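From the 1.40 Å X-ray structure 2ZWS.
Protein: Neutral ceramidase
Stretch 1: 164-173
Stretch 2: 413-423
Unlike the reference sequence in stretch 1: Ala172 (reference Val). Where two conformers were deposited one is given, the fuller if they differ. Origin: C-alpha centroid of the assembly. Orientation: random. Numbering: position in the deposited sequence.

Stretch 1, residues 164-173: SHLKNPDIAG
Stretch 2 (413-423) TVMAGVRIRRA

Residues 164-173 pack as an irregular segment against one side of the first turns of a helix that starts at Val414 and continues past Ala423, burying 358 Å² between them. Ser164 and His165 belong to a helix that begins earlier in the chain; a type I β turn spans His165 to Asn168, with Asn168 N bonded to His165 O (3.2 Å), and the chain beyond is loop. Asn168 is extended (phi/psi -75/136), Asp170 lies at -125/51, and Gly173 has a positive phi (88°), where a CB would be jammed against the preceding carbonyl. In the second stretch, Thr413 (chi1 p) caps the helix: its OG1 accepts from Ala416 N at 3.2 Å. Regular i to i+4 bonds follow, among them Arg419 N to Met415 O (2.9 Å) and Arg422 N to Val418 O (2.9 Å). Met415, Arg419 and Arg422, spaced by four and three residues, therefore point their CA-to-CB bonds toward the loop. The register is set by Ile171 and Met415, whose CA atoms are 7.5 Å apart.

The polar centre is Asp170, with chi1 p and its CB directed toward the helix. Its carboxylate meets Arg419 in a two-pronged salt bridge: Arg419 NH1 donates to Asp170 OD1 (3.2 Å, 162°) and Arg419 NE to Asp170 OD2 (3.1 Å, 145°). The long m, t, t side chain of Arg419 brings its guanidinium edge to the acid, and its NH2 is hydrogen-bonded elsewhere in the structure. Asp170 OD2 also forms a longer salt bridge with Arg422 NH1 (3.5 Å), so one carboxylate bridges to two arginines. Arg422, likewise m, t, t, is exposed. Asn168 OD1 lies 3.1 Å from Arg419 NH1, but the angle is too poor for a hydrogen bond; this oxygen is satisfied elsewhere in the structure. Asn168 ND2 instead secures the turn, donating to His165 O at 2.9 Å.

Met415 fills the apolar part of the contact. Buried and coiled m, m, m, it places CG 3.9 Å from Ile171 CG2, 3.7 Å from His165 CE1 and 3.5 Å from Asn168 ND2, while its CE reaches Asp170 O at 3.3 Å. Its flexible, unbranched chain fits among these uneven neighbours. Met415 SD lies 5.0 Å from the centroid of the His165 ring, in an oblique sulfur-aromatic approach. His165 (chi1 t, chi2 79°) starts sideways, but its ring end comes nearer the helix; its NE2 is hydrogen-bonded just outside the stretches. A water joins the stretches here, 2.9 Å from His165 ND1 and accepting from Met415 N at 3.0 Å, thereby satisfying an amide in the first turn of the helix.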

# COMPACT_ATOMS: atom_id res chain seq x y z
N SER A 164 -23.38 7.65 8.87
CA SER A 164 -23.70 6.31 8.38
C SER A 164 -23.37 5.26 9.44
O SER A 164 -24.11 4.30 9.63
CB SER A 164 -22.92 6.00 7.10
OG SER A 164 -23.32 6.83 6.03
N HIS A 165 -22.25 5.46 10.13
CA HIS A 165 -21.80 4.51 11.15
C HIS A 165 -22.87 4.37 12.25
O HIS A 165 -23.13 3.28 12.75
CB HIS A 165 -20.48 4.96 11.76
CG HIS A 165 -20.00 4.11 12.91
ND1 HIS A 165 -19.38 2.89 12.73
CD2 HIS A 165 -20.07 4.32 14.24
CE1 HIS A 165 -19.06 2.39 13.92
NE2 HIS A 165 -19.49 3.23 14.85
N LEU A 166 -23.45 5.50 12.61
CA LEU A 166 -24.47 5.56 13.66
C LEU A 166 -25.78 4.93 13.26
O LEU A 166 -26.67 4.78 14.12
CB LEU A 166 -24.67 7.01 14.10
CG LEU A 166 -23.44 7.67 14.73
CD1 LEU A 166 -23.69 9.18 14.95
CD2 LEU A 166 -23.03 7.01 16.02
N LYS A 167 -25.95 4.57 11.99
CA LYS A 167 -27.16 3.87 11.56
C LYS A 167 -27.12 2.39 11.93
O LYS A 167 -28.13 1.70 11.84
CB LYS A 167 -27.42 4.01 10.06
CG LYS A 167 -27.56 5.44 9.51
CD LYS A 167 -28.73 6.18 10.13
CE LYS A 167 -29.08 7.40 9.29
NZ LYS A 167 -29.90 8.39 10.06
N ASN A 168 -25.94 1.87 12.32
CA ASN A 168 -25.83 0.47 12.74
C ASN A 168 -26.42 0.27 14.13
O ASN A 168 -26.17 1.09 15.02
CB ASN A 168 -24.38 0.01 12.73
CG ASN A 168 -23.77 0.03 11.33
OD1 ASN A 168 -24.21 -0.69 10.43
ND2 ASN A 168 -22.76 0.88 11.15
N PRO A 169 -27.20 -0.81 14.33
CA PRO A 169 -27.79 -1.06 15.65
C PRO A 169 -26.83 -1.70 16.65
O PRO A 169 -27.17 -1.86 17.82
CB PRO A 169 -28.91 -2.06 15.34
CG PRO A 169 -28.43 -2.79 14.15
CD PRO A 169 -27.60 -1.82 13.34
N ASP A 170 -25.63 -2.06 16.19
CA ASP A 170 -24.72 -2.91 16.94
C ASP A 170 -23.32 -2.30 17.16
O ASP A 170 -22.31 -2.96 16.91
CB ASP A 170 -24.59 -4.27 16.23
CG ASP A 170 -23.94 -4.16 14.82
OD1 ASP A 170 -24.11 -3.12 14.13
OD2 ASP A 170 -23.27 -5.13 14.40
N ILE A 171 -23.26 -1.06 17.65
CA ILE A 171 -21.96 -0.37 17.72
C ILE A 171 -21.33 -0.23 19.11
O ILE A 171 -20.50 0.64 19.32
CB ILE A 171 -21.98 1.01 17.01
CG1 ILE A 171 -22.90 2.02 17.74
CG2 ILE A 171 -22.39 0.86 15.57
CD1 ILE A 171 -22.71 3.46 17.30
N ALA A 172 -21.73 -1.08 20.06
CA ALA A 172 -21.07 -1.07 21.37
C ALA A 172 -19.58 -1.35 21.21
O ALA A 172 -19.19 -2.29 20.52
CB ALA A 172 -21.70 -2.09 22.31
N GLY A 173 -18.75 -0.51 21.84
CA GLY A 173 -17.30 -0.60 21.70
C GLY A 173 -16.78 0.23 20.52
O GLY A 173 -15.57 0.34 20.34
N THR A 413 -15.75 -0.76 5.94
CA THR A 413 -15.95 0.15 7.05
C THR A 413 -15.78 -0.61 8.35
O THR A 413 -15.76 -1.84 8.36
CB THR A 413 -17.36 0.69 7.07
OG1 THR A 413 -18.28 -0.42 7.14
CG2 THR A 413 -17.63 1.53 5.83
N VAL A 414 -15.66 0.14 9.45
CA VAL A 414 -15.44 -0.49 10.77
C VAL A 414 -16.46 -1.63 11.00
O VAL A 414 -16.07 -2.77 11.25
CB VAL A 414 -15.52 0.56 11.91
CG1 VAL A 414 -15.54 -0.12 13.31
CG2 VAL A 414 -14.35 1.56 11.80
N MET A 415 -17.76 -1.34 10.91
CA MET A 415 -18.75 -2.36 11.24
C MET A 415 -18.83 -3.45 10.18
O MET A 415 -19.16 -4.61 10.50
CB MET A 415 -20.14 -1.75 11.50
CG MET A 415 -20.24 -0.88 12.76
SD MET A 415 -19.34 -1.53 14.20
CE MET A 415 -20.07 -3.16 14.49
N ALA A 416 -18.51 -3.12 8.93
CA ALA A 416 -18.53 -4.17 7.90
C ALA A 416 -17.46 -5.22 8.22
O ALA A 416 -17.70 -6.44 8.12
CB ALA A 416 -18.37 -3.59 6.50
N GLY A 417 -16.30 -4.75 8.65
CA GLY A 417 -15.20 -5.65 9.02
C GLY A 417 -15.44 -6.34 10.35
O GLY A 417 -15.22 -7.56 10.50
N VAL A 418 -15.89 -5.56 11.34
CA VAL A 418 -16.17 -6.12 12.67
C VAL A 418 -17.21 -7.24 12.61
O VAL A 418 -17.06 -8.27 13.25
CB VAL A 418 -16.57 -5.03 13.70
CG1 VAL A 418 -17.07 -5.68 15.00
CG2 VAL A 418 -15.39 -4.13 13.98
N ARG A 419 -18.28 -7.05 11.84
CA ARG A 419 -19.30 -8.10 11.74
C ARG A 419 -18.71 -9.41 11.16
O ARG A 419 -19.05 -10.52 11.61
CB ARG A 419 -20.48 -7.64 10.89
CG ARG A 419 -21.45 -6.75 11.68
CD ARG A 419 -22.62 -6.42 10.80
NE ARG A 419 -23.35 -5.27 11.29
CZ ARG A 419 -24.34 -4.70 10.61
NH1 ARG A 419 -24.98 -3.64 11.11
NH2 ARG A 419 -24.70 -5.22 9.44
N ILE A 420 -17.82 -9.28 10.19
CA ILE A 420 -17.20 -10.46 9.59
C ILE A 420 -16.26 -11.13 10.59
O ILE A 420 -16.30 -12.33 10.77
CB ILE A 420 -16.49 -10.12 8.28
CG1 ILE A 420 -17.53 -9.64 7.25
CG2 ILE A 420 -15.75 -11.35 7.75
CD1 ILE A 420 -16.96 -9.12 5.94
N ARG A 421 -15.46 -10.32 11.27
CA ARG A 421 -14.57 -10.82 12.31
C ARG A 421 -15.33 -11.63 13.36
O ARG A 421 -14.93 -12.75 13.71
CB ARG A 421 -13.89 -9.63 12.98
CG ARG A 421 -12.43 -9.82 13.22
CD ARG A 421 -11.96 -8.73 14.15
NE ARG A 421 -12.14 -7.40 13.57
CZ ARG A 421 -12.05 -6.26 14.26
NH1 ARG A 421 -11.80 -6.26 15.58
NH2 ARG A 421 -12.19 -5.10 13.62
N ARG A 422 -16.44 -11.07 13.86
CA ARG A 422 -17.29 -11.73 14.86
C ARG A 422 -17.82 -13.06 14.35
O ARG A 422 -17.84 -14.06 15.07
CB ARG A 422 -18.49 -10.85 15.22
CG ARG A 422 -18.15 -9.67 16.10
CD ARG A 422 -19.35 -8.74 16.25
NE ARG A 422 -18.99 -7.65 17.14
CZ ARG A 422 -19.65 -6.50 17.25
NH1 ARG A 422 -20.72 -6.26 16.50
NH2 ARG A 422 -19.21 -5.60 18.10
N ALA A 423 -18.30 -13.05 13.10
CA ALA A 423 -18.92 -14.23 12.52
C ALA A 423 -17.89 -15.34 12.33
O ALA A 423 -18.15 -16.51 12.61
CB ALA A 423 -19.58 -13.88 11.21
O HOH W 1 -18.71 1.44 10.36